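Local coordinates for protein tyrosine aminotransferase (Leishmania infantum, PDB 4IX8) that probably catalyses the pyridoxal 5'-phosphate-dependent transfer of the amino group of tyrosine to 2-oxoglutarate, at residues Trp306-Gly309 / Met310-Thr314; Lys175-Cys178 / Asp179-Ile183; His342-Thr345 / Gln346-Gly350. One frame throughout, in Å; residues are numbered along the deposited sequence.

Contact 1: Trp306-Gly309 / Met310-Thr314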
ATOM      1  N   TRP A 306     -12.990 -13.885  -9.520  1.00 29.27           N
ATOM      2  CA  TRP A 306     -12.107 -13.495  -8.420  1.00 24.40           C
ATOM      3  C   TRP A 306     -10.977 -12.647  -8.997  1.00 27.84           C
ATOM      4  O   TRP A 306     -10.676 -11.534  -8.541  1.00 35.22           O
ATOM      5  CB  TRP A 306     -11.564 -14.737  -7.716  1.00 28.17           C
ATOM      6  CG  TRP A 306     -10.766 -14.493  -6.441  1.00 31.67           C
ATOM      7  CD1 TRP A 306     -10.705 -13.350  -5.696  1.00 22.76           C
ATOM      8  CD2 TRP A 306      -9.928 -15.441  -5.779  1.00 32.24           C
ATOM      9  NE1 TRP A 306      -9.886 -13.535  -4.605  1.00 29.24           N
ATOM     10  CE2 TRP A 306      -9.399 -14.814  -4.637  1.00 27.59           C
ATOM     11  CE3 TRP A 306      -9.582 -16.769  -6.036  1.00 33.04           C
ATOM     12  CZ2 TRP A 306      -8.550 -15.460  -3.777  1.00 25.31           C
ATOM     13  CZ3 TRP A 306      -8.731 -17.407  -5.169  1.00 27.33           C
ATOM     14  CH2 TRP A 306      -8.239 -16.763  -4.055  1.00 26.23           C
ATOM     15  N   ALA A 307     -10.418 -13.121 -10.091  1.00 26.56           N
ATOM     16  CA  ALA A 307      -9.326 -12.434 -10.738  1.00 26.73           C
ATOM     17  C   ALA A 307      -9.730 -11.041 -11.208  1.00 28.30           C
ATOM     18  O   ALA A 307      -9.060 -10.036 -10.949  1.00 29.05           O
ATOM     19  CB  ALA A 307      -8.857 -13.257 -11.915  1.00 27.38           C
ATOM     20  N   VAL A 308     -10.840 -10.975 -11.918  1.00 27.22           N
ATOM     21  CA  VAL A 308     -11.362  -9.681 -12.375  1.00 27.74           C
ATOM     22  C   VAL A 308     -11.586  -8.750 -11.172  1.00 37.29           C
ATOM     23  O   VAL A 308     -11.215  -7.580 -11.228  1.00 31.93           O
ATOM     24  CB  VAL A 308     -12.685  -9.874 -13.199  1.00 39.97           C
ATOM     25  CG1 VAL A 308     -13.473  -8.548 -13.375  1.00 35.23           C
ATOM     26  CG2 VAL A 308     -12.346 -10.500 -14.571  1.00 29.85           C
ATOM     27  N   GLY A 309     -12.121  -9.287 -10.067  1.00 33.12           N
ATOM     28  CA  GLY A 309     -12.341  -8.491  -8.869  1.00 30.56           C
ATOM     29  C   GLY A 309     -11.052  -7.879  -8.314  1.00 31.92           C
ATOM     30  O   GLY A 309     -10.984  -6.675  -8.032  1.00 30.99           O
ATOM     31  N   MET A 310     -10.011  -8.696  -8.203  1.00 26.19           N
ATOM     32  CA  MET A 310      -8.710  -8.210  -7.681  1.00 31.35           C
ATOM     33  C   MET A 310      -8.156  -7.101  -8.573  1.00 27.21           C
ATOM     34  O   MET A 310      -7.742  -6.032  -8.099  1.00 30.56           O
ATOM     35  CB  MET A 310      -7.729  -9.367  -7.577  1.00 24.35           C
ATOM     36  CG  MET A 310      -8.128 -10.312  -6.515  1.00 23.53           C
ATOM     37  SD  MET A 310      -6.811 -11.487  -6.072  1.00 31.00           S
ATOM     38  CE  MET A 310      -6.903 -12.713  -7.408  1.00 33.58           C
ATOM     39  N   GLU A 311      -8.260  -7.323  -9.872  1.00 27.67           N
ATOM     40  CA  GLU A 311      -7.832  -6.340 -10.838  1.00 33.28           C
ATOM     41  C   GLU A 311      -8.544  -5.036 -10.667  1.00 35.72           C
ATOM     42  O   GLU A 311      -7.935  -3.966 -10.685  1.00 38.37           O
ATOM     43  CB  GLU A 311      -8.062  -6.836 -12.242  1.00 31.61           C
ATOM     44  CG  GLU A 311      -7.160  -7.949 -12.635  1.00 45.95           C
ATOM     45  CD  GLU A 311      -7.295  -8.301 -14.108  1.00 60.67           C
ATOM     46  OE1 GLU A 311      -7.324  -7.340 -14.923  1.00 68.99           O
ATOM     47  OE2 GLU A 311      -7.351  -9.512 -14.446  1.00 62.70           O
ATOM     48  N   ARG A 312      -9.849  -5.116 -10.548  1.00 27.34           N
ATOM     49  CA  ARG A 312     -10.609  -3.901 -10.381  1.00 33.84           C
ATOM     50  C   ARG A 312     -10.152  -3.142  -9.164  1.00 33.63           C
ATOM     51  O   ARG A 312     -10.042  -1.908  -9.207  1.00 29.70           O
ATOM     52  CB  ARG A 312     -12.106  -4.188 -10.248  1.00 31.14           C
ATOM     53  CG  ARG A 312     -12.718  -4.649 -11.507  1.00 33.68           C
ATOM     54  CD  ARG A 312     -14.233  -4.725 -11.360  1.00 35.14           C
ATOM     55  NE  ARG A 312     -14.802  -5.189 -12.624  1.00 52.88           N
ATOM     56  CZ  ARG A 312     -16.090  -5.298 -12.886  1.00 55.93           C
ATOM     57  NH1 ARG A 312     -16.988  -5.000 -11.959  1.00 65.09           N
ATOM     58  NH2 ARG A 312     -16.469  -5.725 -14.076  1.00 55.82           N
ATOM     59  N   LEU A 313      -9.895  -3.881  -8.087  1.00 31.17           N
ATOM     60  CA  LEU A 313      -9.521  -3.278  -6.802  1.00 34.32           C
ATOM     61  C   LEU A 313      -8.091  -2.692  -6.766  1.00 30.51           C
ATOM     62  O   LEU A 313      -7.806  -1.830  -5.927  1.00 28.49           O
ATOM     63  CB  LEU A 313      -9.667  -4.305  -5.671  1.00 31.68           C
ATOM     64  CG  LEU A 313     -11.108  -4.670  -5.266  1.00 32.60           C
ATOM     65  CD1 LEU A 313     -11.100  -5.644  -4.102  1.00 29.00           C
ATOM     66  CD2 LEU A 313     -11.897  -3.467  -4.866  1.00 29.57           C
ATOM     67  N   THR A 314      -7.236  -3.048  -7.717  1.00 31.62           N
ATOM     68  CA  THR A 314      -5.939  -2.369  -7.806  1.00 32.31           C
ATOM     69  C   THR A 314      -6.121  -0.918  -8.195  1.00 37.27           C
ATOM     70  O   THR A 314      -5.211  -0.101  -8.044  1.00 35.86           O
ATOM     71  CB  THR A 314      -5.008  -3.004  -8.833  1.00 30.07           C
ATOM     72  OG1 THR A 314      -5.572  -2.884 -10.152  1.00 29.52           O
ATOM     73  CG2 THR A 314      -4.757  -4.437  -8.505  1.00 26.91           C
TER
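W306 and M310, A307 and E311, V308 and R312, and G309 and L313 are joined by four successive i to i+4 backbone hydrogen bonds, with N to O distances from 2.9 Å (M310 N to W306 O) to 3.0 Å (L313 N to G309 O), as expected of a regular alpha-helix. One turn of spacing also brings the W306 indole and the M310 thioether together. The M310 chain starts alongside the W306 carbonyl, its CG 3.5 Å from W306 O, and passes the pyrrole part of the ring near CD1 and NE1. A turn at the last torsion (chi3 -79°) then folds the methyl group back over the indole: M310 CE lies 4.1 Å from the centroid of the W306 five-membered ring and only 6° off its normal, a CH-pi contact onto the face. The sulfur itself is placed obliquely, M310 SD being 4.4 Å from that same W306 centroid. The hydrogen bond from W306 NE1 to A153 O on helix 145-157 fixes the turn of the ring, while the M310 methyl covers one face of it. On a more exposed flank, V308 and R312 run side by side in the same direction, V308 CG1 lying 3.7 Å from R312 NE, so that a methyl group lines the root of the guanidinium. Near the C-terminal end T314 OG1 donates to E311 O at 2.7 Å, and its hydroxyl also bonds to T108. L313 meets T49 of the second subunit. W306 and M310 both reach L275 of strand 274-279, so this i to i+4 Met-aromatic pair packs helix 304-313 against the mixed central sheet of the large domain, as in fold-type I aminotransferases.

Contact 2: Lys175-Cys178 / Asp179-Ile183; sequences KSVC and DSYGI
K175 reaches one turn along its helix to D179, and its path shows how an aliphatic chain can deliver a charge. From CB the chain bends at the second torsion (chi2 82°), which swings it forward along the helix to the carboxylate of D179. CG is 3.8 Å from D179 OD2, CD closes to 3.5 Å from D179 OD2, and CE to 3.2 Å from D179 OD2, so the methylenes skirt that oxygen before the charge arrives. At the tip, K175 NZ forms a salt bridge with D179 OD2 at 3.0 Å, D179 OD2 receiving it on its syn lone pair, the side of its other oxygen; the second bond, to D179 OD1, is weak. A water donates to D179 OD1 at 2.9 Å and bonds weakly to K175 NZ, closing a small bridge on the partly exposed flank.

Farther on the helix stops in a Schellman motif. G182 takes a positive phi of 73°, and I183 N turns back to C178 O at 2.8 Å, while the companion bond from G182 N to D179 O is weak. The reversal lays I183 CG2 4.0 Å from C178 SG, and one turn of helix brings the edge of the Y181 ring to V177 O.

Helix 173-181 is the crossover of a beta-alpha-beta unit between the parallel strands 163-168 and 184-191. K175 and C178 lean on C185 of the latter, V177 and Y181 face helix 145-157, and L316 of the second subunit packs against V177, S180 and Y181.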
ATOM      1  N   LYS A 175      -5.344 -12.032   9.941  1.00 23.47           N
ATOM      2  CA  LYS A 175      -6.316 -11.716  10.975  1.00 26.92           C
ATOM      3  C   LYS A 175      -6.658 -10.230  10.966  1.00 33.12           C
ATOM      4  O   LYS A 175      -7.817  -9.841  11.138  1.00 35.45           O
ATOM      5  CB  LYS A 175      -5.758 -12.153  12.330  1.00 30.20           C
ATOM      6  CG  LYS A 175      -6.434 -11.606  13.543  1.00 31.15           C
ATOM      7  CD  LYS A 175      -7.636 -12.337  13.913  1.00 35.30           C
ATOM      8  CE  LYS A 175      -8.053 -11.944  15.315  1.00 35.17           C
ATOM      9  NZ  LYS A 175      -9.522 -12.058  15.373  1.00 39.20           N
ATOM     10  N   SER A 176      -5.643  -9.399  10.776  1.00 23.76           N
ATOM     11  CA  SER A 176      -5.841  -7.966  10.826  1.00 31.48           C
ATOM     12  C   SER A 176      -6.727  -7.488   9.711  1.00 26.51           C
ATOM     13  O   SER A 176      -7.525  -6.616   9.936  1.00 25.73           O
ATOM     14  CB  SER A 176      -4.499  -7.227  10.779  1.00 28.97           C
ATOM     15  OG  SER A 176      -3.914  -7.264  12.064  1.00 44.89           O
ATOM     16  N   VAL A 177      -6.543  -8.038   8.512  1.00 22.89           N
ATOM     17  CA  VAL A 177      -7.321  -7.659   7.336  1.00 22.46           C
ATOM     18  C   VAL A 177      -8.733  -8.174   7.457  1.00 23.61           C
ATOM     19  O   VAL A 177      -9.684  -7.445   7.215  1.00 24.05           O
ATOM     20  CB  VAL A 177      -6.671  -8.204   6.061  1.00 25.43           C
ATOM     21  CG1 VAL A 177      -7.567  -8.070   4.838  1.00 21.71           C
ATOM     22  CG2 VAL A 177      -5.367  -7.514   5.841  1.00 22.43           C
ATOM     23  N   CYS A 178      -8.877  -9.429   7.878  1.00 22.44           N
ATOM     24  CA  CYS A 178     -10.213  -9.985   8.095  1.00 21.95           C
ATOM     25  C   CYS A 178     -11.036  -9.113   9.041  1.00 32.58           C
ATOM     26  O   CYS A 178     -12.164  -8.722   8.733  1.00 31.82           O
ATOM     27  CB  CYS A 178     -10.123 -11.374   8.704  1.00 21.99           C
ATOM     28  SG  CYS A 178      -9.705 -12.650   7.501  1.00 25.79           S
ATOM     29  N   ASP A 179     -10.486  -8.817  10.220  1.00 35.05           N
ATOM     30  CA  ASP A 179     -11.237  -8.032  11.194  1.00 29.68           C
ATOM     31  C   ASP A 179     -11.516  -6.634  10.643  1.00 27.00           C
ATOM     32  O   ASP A 179     -12.532  -6.026  10.944  1.00 24.48           O
ATOM     33  CB  ASP A 179     -10.481  -7.911  12.518  1.00 30.72           C
ATOM     34  CG  ASP A 179     -10.394  -9.231  13.294  1.00 30.16           C
ATOM     35  OD1 ASP A 179     -11.210 -10.145  13.045  1.00 40.18           O
ATOM     36  OD2 ASP A 179      -9.480  -9.362  14.155  1.00 38.09           O
ATOM     37  N   SER A 180     -10.580  -6.102   9.866  1.00 25.91           N
ATOM     38  CA  SER A 180     -10.751  -4.769   9.324  1.00 25.35           C
ATOM     39  C   SER A 180     -12.001  -4.711   8.416  1.00 30.88           C
ATOM     40  O   SER A 180     -12.699  -3.693   8.358  1.00 24.82           O
ATOM     41  CB  SER A 180      -9.543  -4.356   8.532  1.00 29.53           C
ATOM     42  OG  SER A 180      -9.722  -3.060   8.026  1.00 26.06           O
ATOM     43  N   TYR A 181     -12.250  -5.816   7.713  1.00 27.14           N
ATOM     44  CA  TYR A 181     -13.271  -5.865   6.716  1.00 25.81           C
ATOM     45  C   TYR A 181     -14.472  -6.645   7.152  1.00 28.68           C
ATOM     46  O   TYR A 181     -15.355  -6.880   6.359  1.00 32.54           O
ATOM     47  CB  TYR A 181     -12.707  -6.419   5.417  1.00 22.19           C
ATOM     48  CG  TYR A 181     -11.870  -5.399   4.665  1.00 24.22           C
ATOM     49  CD1 TYR A 181     -12.440  -4.505   3.758  1.00 26.43           C
ATOM     50  CD2 TYR A 181     -10.530  -5.316   4.875  1.00 24.34           C
ATOM     51  CE1 TYR A 181     -11.627  -3.580   3.065  1.00 26.07           C
ATOM     52  CE2 TYR A 181      -9.727  -4.402   4.191  1.00 22.73           C
ATOM     53  CZ  TYR A 181     -10.259  -3.555   3.314  1.00 28.94           C
ATOM     54  OH  TYR A 181      -9.392  -2.683   2.700  1.00 36.01           O
ATOM     55  N   GLY A 182     -14.511  -7.052   8.413  1.00 26.96           N
ATOM     56  CA  GLY A 182     -15.679  -7.732   8.910  1.00 26.11           C
ATOM     57  C   GLY A 182     -15.781  -9.145   8.385  1.00 25.18           C
ATOM     58  O   GLY A 182     -16.823  -9.756   8.454  1.00 25.83           O
ATOM     59  N   ILE A 183     -14.664  -9.685   7.922  1.00 24.92           N
ATOM     60  CA  ILE A 183     -14.554 -11.092   7.589  1.00 21.86           C
ATOM     61  C   ILE A 183     -14.072 -11.868   8.832  1.00 27.96           C
ATOM     62  O   ILE A 183     -13.245 -11.364   9.576  1.00 30.52           O
ATOM     63  CB  ILE A 183     -13.572 -11.287   6.455  1.00 24.68           C
ATOM     64  CG1 ILE A 183     -14.018 -10.492   5.238  1.00 27.55           C
ATOM     65  CG2 ILE A 183     -13.431 -12.763   6.098  1.00 26.61           C
ATOM     66  CD1 ILE A 183     -12.850 -10.197   4.260  1.00 23.54           C
TER
HETATM   67  O   HOH W   1     -11.888 -12.937  12.979  1.00 41.93           O

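Contact 3: His342-Thr345 / Gln346-Gly350; sequences HIVT and QLEAG
V344 O accepts from E348 N at 2.9 Å and I343 O from L347 N at 3.0 Å, the two shorter members of a run of four i to i+4 hydrogen bonds. The outer two are longer: A349 N lies 3.2 Å from T345 O, and Q346 N stands 3.3 Å from H342 O with the donor tilted well away from the carbonyl plane. The polar side chains look beyond this turn for their partners. E348 OE2 accepts from the backbone N of N258, T345 OG1 bonds to E341 O one turn earlier, and Q346 OE1 has a weak bond with N82.

H342 to G350 belong to helix 337-355, which is followed, after a short connection, by strand 364-365 at the edge of the five-stranded sheet. A long helix joining the large to the small domain is a feature of fold-type I aminotransferases, and this one is probably its counterpart or part of it.

Around the backbone the packing differs from flank to flank. The E348 carboxylate crosses the V344 side chain, bringing OE2 within 3.3 Å of V344 CG1, a close apolar neighbour for an oxygen already held by N258. On the buried flank, I343 and L347 run alongside each other with I343 CG2 4.1 Å from L347 CD1; beyond them I343 rests on V285, and L347 on M373 and S422. On the solvent side, Q346 CG lies over a face of the H342 imidazole, offset toward its rim and 4.1 Å from H342 NE2. A bend at the second torsion of Q346 (chi2 -85°) swings the amide toward the ring side; as it is turned there, its plane is 12° from that of the imidazole. The same Q346 CG also abuts H342 O at 3.2 Å.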
ATOM      1  N   HIS A 342      24.084 -17.541   0.814  1.00 52.10           N
ATOM      2  CA  HIS A 342      24.679 -16.757   1.875  1.00 50.76           C
ATOM      3  C   HIS A 342      23.699 -16.446   2.980  1.00 51.01           C
ATOM      4  O   HIS A 342      24.032 -16.532   4.148  1.00 53.80           O
ATOM      5  CB  HIS A 342      25.216 -15.452   1.348  1.00 61.75           C
ATOM      6  CG  HIS A 342      25.651 -14.521   2.440  1.00 83.85           C
ATOM      7  ND1 HIS A 342      24.931 -13.400   2.794  1.00 90.46           N
ATOM      8  CD2 HIS A 342      26.725 -14.577   3.272  1.00 91.34           C
ATOM      9  CE1 HIS A 342      25.558 -12.784   3.791  1.00 98.76           C
ATOM     10  NE2 HIS A 342      26.642 -13.476   4.097  1.00 98.18           N
ATOM     11  N   ILE A 343      22.476 -16.092   2.613  1.00 49.63           N
ATOM     12  CA  ILE A 343      21.486 -15.754   3.612  1.00 43.97           C
ATOM     13  C   ILE A 343      21.121 -17.019   4.421  1.00 44.75           C
ATOM     14  O   ILE A 343      20.986 -16.986   5.649  1.00 48.84           O
ATOM     15  CB  ILE A 343      20.251 -15.149   2.937  1.00 48.54           C
ATOM     16  CG1 ILE A 343      20.628 -13.812   2.264  1.00 47.63           C
ATOM     17  CG2 ILE A 343      19.133 -14.948   3.944  1.00 44.51           C
ATOM     18  CD1 ILE A 343      19.563 -13.300   1.259  1.00 44.81           C
ATOM     19  N   VAL A 344      20.972 -18.132   3.709  1.00 47.22           N
ATOM     20  CA  VAL A 344      20.635 -19.429   4.294  1.00 46.39           C
ATOM     21  C   VAL A 344      21.673 -19.863   5.315  1.00 43.42           C
ATOM     22  O   VAL A 344      21.338 -20.362   6.375  1.00 50.59           O
ATOM     23  CB  VAL A 344      20.519 -20.504   3.205  1.00 45.93           C
ATOM     24  CG1 VAL A 344      20.523 -21.936   3.806  1.00 50.62           C
ATOM     25  CG2 VAL A 344      19.267 -20.258   2.397  1.00 42.90           C
ATOM     26  N   THR A 345      22.934 -19.685   4.966  1.00 47.78           N
ATOM     27  CA  THR A 345      24.036 -20.050   5.842  1.00 49.02           C
ATOM     28  C   THR A 345      23.922 -19.281   7.154  1.00 48.76           C
ATOM     29  O   THR A 345      24.106 -19.841   8.225  1.00 50.55           O
ATOM     30  CB  THR A 345      25.391 -19.737   5.151  1.00 56.38           C
ATOM     31  OG1 THR A 345      25.562 -20.623   4.040  1.00 54.69           O
ATOM     32  CG2 THR A 345      26.582 -19.858   6.114  1.00 50.32           C
ATOM     33  N   GLN A 346      23.582 -18.002   7.058  1.00 45.94           N
ATOM     34  CA  GLN A 346      23.433 -17.146   8.231  1.00 46.05           C
ATOM     35  C   GLN A 346      22.294 -17.600   9.123  1.00 50.67           C
ATOM     36  O   GLN A 346      22.421 -17.606  10.357  1.00 52.47           O
ATOM     37  CB  GLN A 346      23.151 -15.716   7.798  1.00 52.37           C
ATOM     38  CG  GLN A 346      24.238 -15.076   7.040  1.00 65.99           C
ATOM     39  CD  GLN A 346      25.214 -14.489   7.978  1.00 72.37           C
ATOM     40  OE1 GLN A 346      24.921 -13.503   8.678  1.00 68.82           O
ATOM     41  NE2 GLN A 346      26.379 -15.107   8.049  1.00 81.35           N
ATOM     42  N   LEU A 347      21.209 -18.038   8.479  1.00 42.80           N
ATOM     43  CA  LEU A 347      20.022 -18.500   9.201  1.00 45.02           C
ATOM     44  C   LEU A 347      20.276 -19.860   9.862  1.00 47.95           C
ATOM     45  O   LEU A 347      19.803 -20.095  10.976  1.00 46.86           O
ATOM     46  CB  LEU A 347      18.829 -18.612   8.261  1.00 40.01           C
ATOM     47  CG  LEU A 347      18.366 -17.298   7.596  1.00 47.16           C
ATOM     48  CD1 LEU A 347      17.355 -17.599   6.492  1.00 46.27           C
ATOM     49  CD2 LEU A 347      17.782 -16.297   8.587  1.00 42.05           C
ATOM     50  N   GLU A 348      21.003 -20.759   9.195  1.00 43.75           N
ATOM     51  CA  GLU A 348      21.311 -22.054   9.796  1.00 44.96           C
ATOM     52  C   GLU A 348      22.142 -21.832  11.078  1.00 47.20           C
ATOM     53  O   GLU A 348      21.894 -22.433  12.099  1.00 51.50           O
ATOM     54  CB  GLU A 348      22.067 -22.924   8.789  1.00 50.14           C
ATOM     55  CG  GLU A 348      21.169 -23.492   7.707  1.00 50.97           C
ATOM     56  CD  GLU A 348      21.907 -24.060   6.496  1.00 51.67           C
ATOM     57  OE1 GLU A 348      23.150 -23.976   6.422  1.00 60.73           O
ATOM     58  OE2 GLU A 348      21.228 -24.587   5.590  1.00 48.54           O
ATOM     59  N   ALA A 349      23.057 -20.871  11.043  1.00 47.19           N
ATOM     60  CA  ALA A 349      23.902 -20.598  12.211  1.00 53.72           C
ATOM     61  C   ALA A 349      23.038 -20.033  13.318  1.00 52.33           C
ATOM     62  O   ALA A 349      23.256 -20.341  14.474  1.00 51.93           O
ATOM     63  CB  ALA A 349      25.066 -19.647  11.884  1.00 49.86           C
ATOM     64  N   GLY A 350      22.082 -19.173  12.981  1.00 51.40           N
ATOM     65  CA  GLY A 350      21.226 -18.640  14.025  1.00 53.16           C
ATOM     66  C   GLY A 350      20.398 -19.741  14.654  1.00 49.93           C
ATOM     67  O   GLY A 350      20.138 -19.740  15.852  1.00 52.88           O
TER

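Along the chain contact 2 comes first, then contact 1, then contact 3, each within a single helix. Contacts 1 and 2 are neighbours in space: their centres are 18 Å apart and their nearest atoms about 7 Å, and helix 145-157 packs against both helices beside the eight-stranded sheet. Both also meet the second subunit, so they lie where the large domain takes part in dimer formation. Contact 3 stands on the opposite side of the chain's centre, its centre 38 Å from that of contact 1 and 35 Å from that of contact 2, on a helix that leads to the five-stranded sheet and has no neighbouring subunit touching these residues.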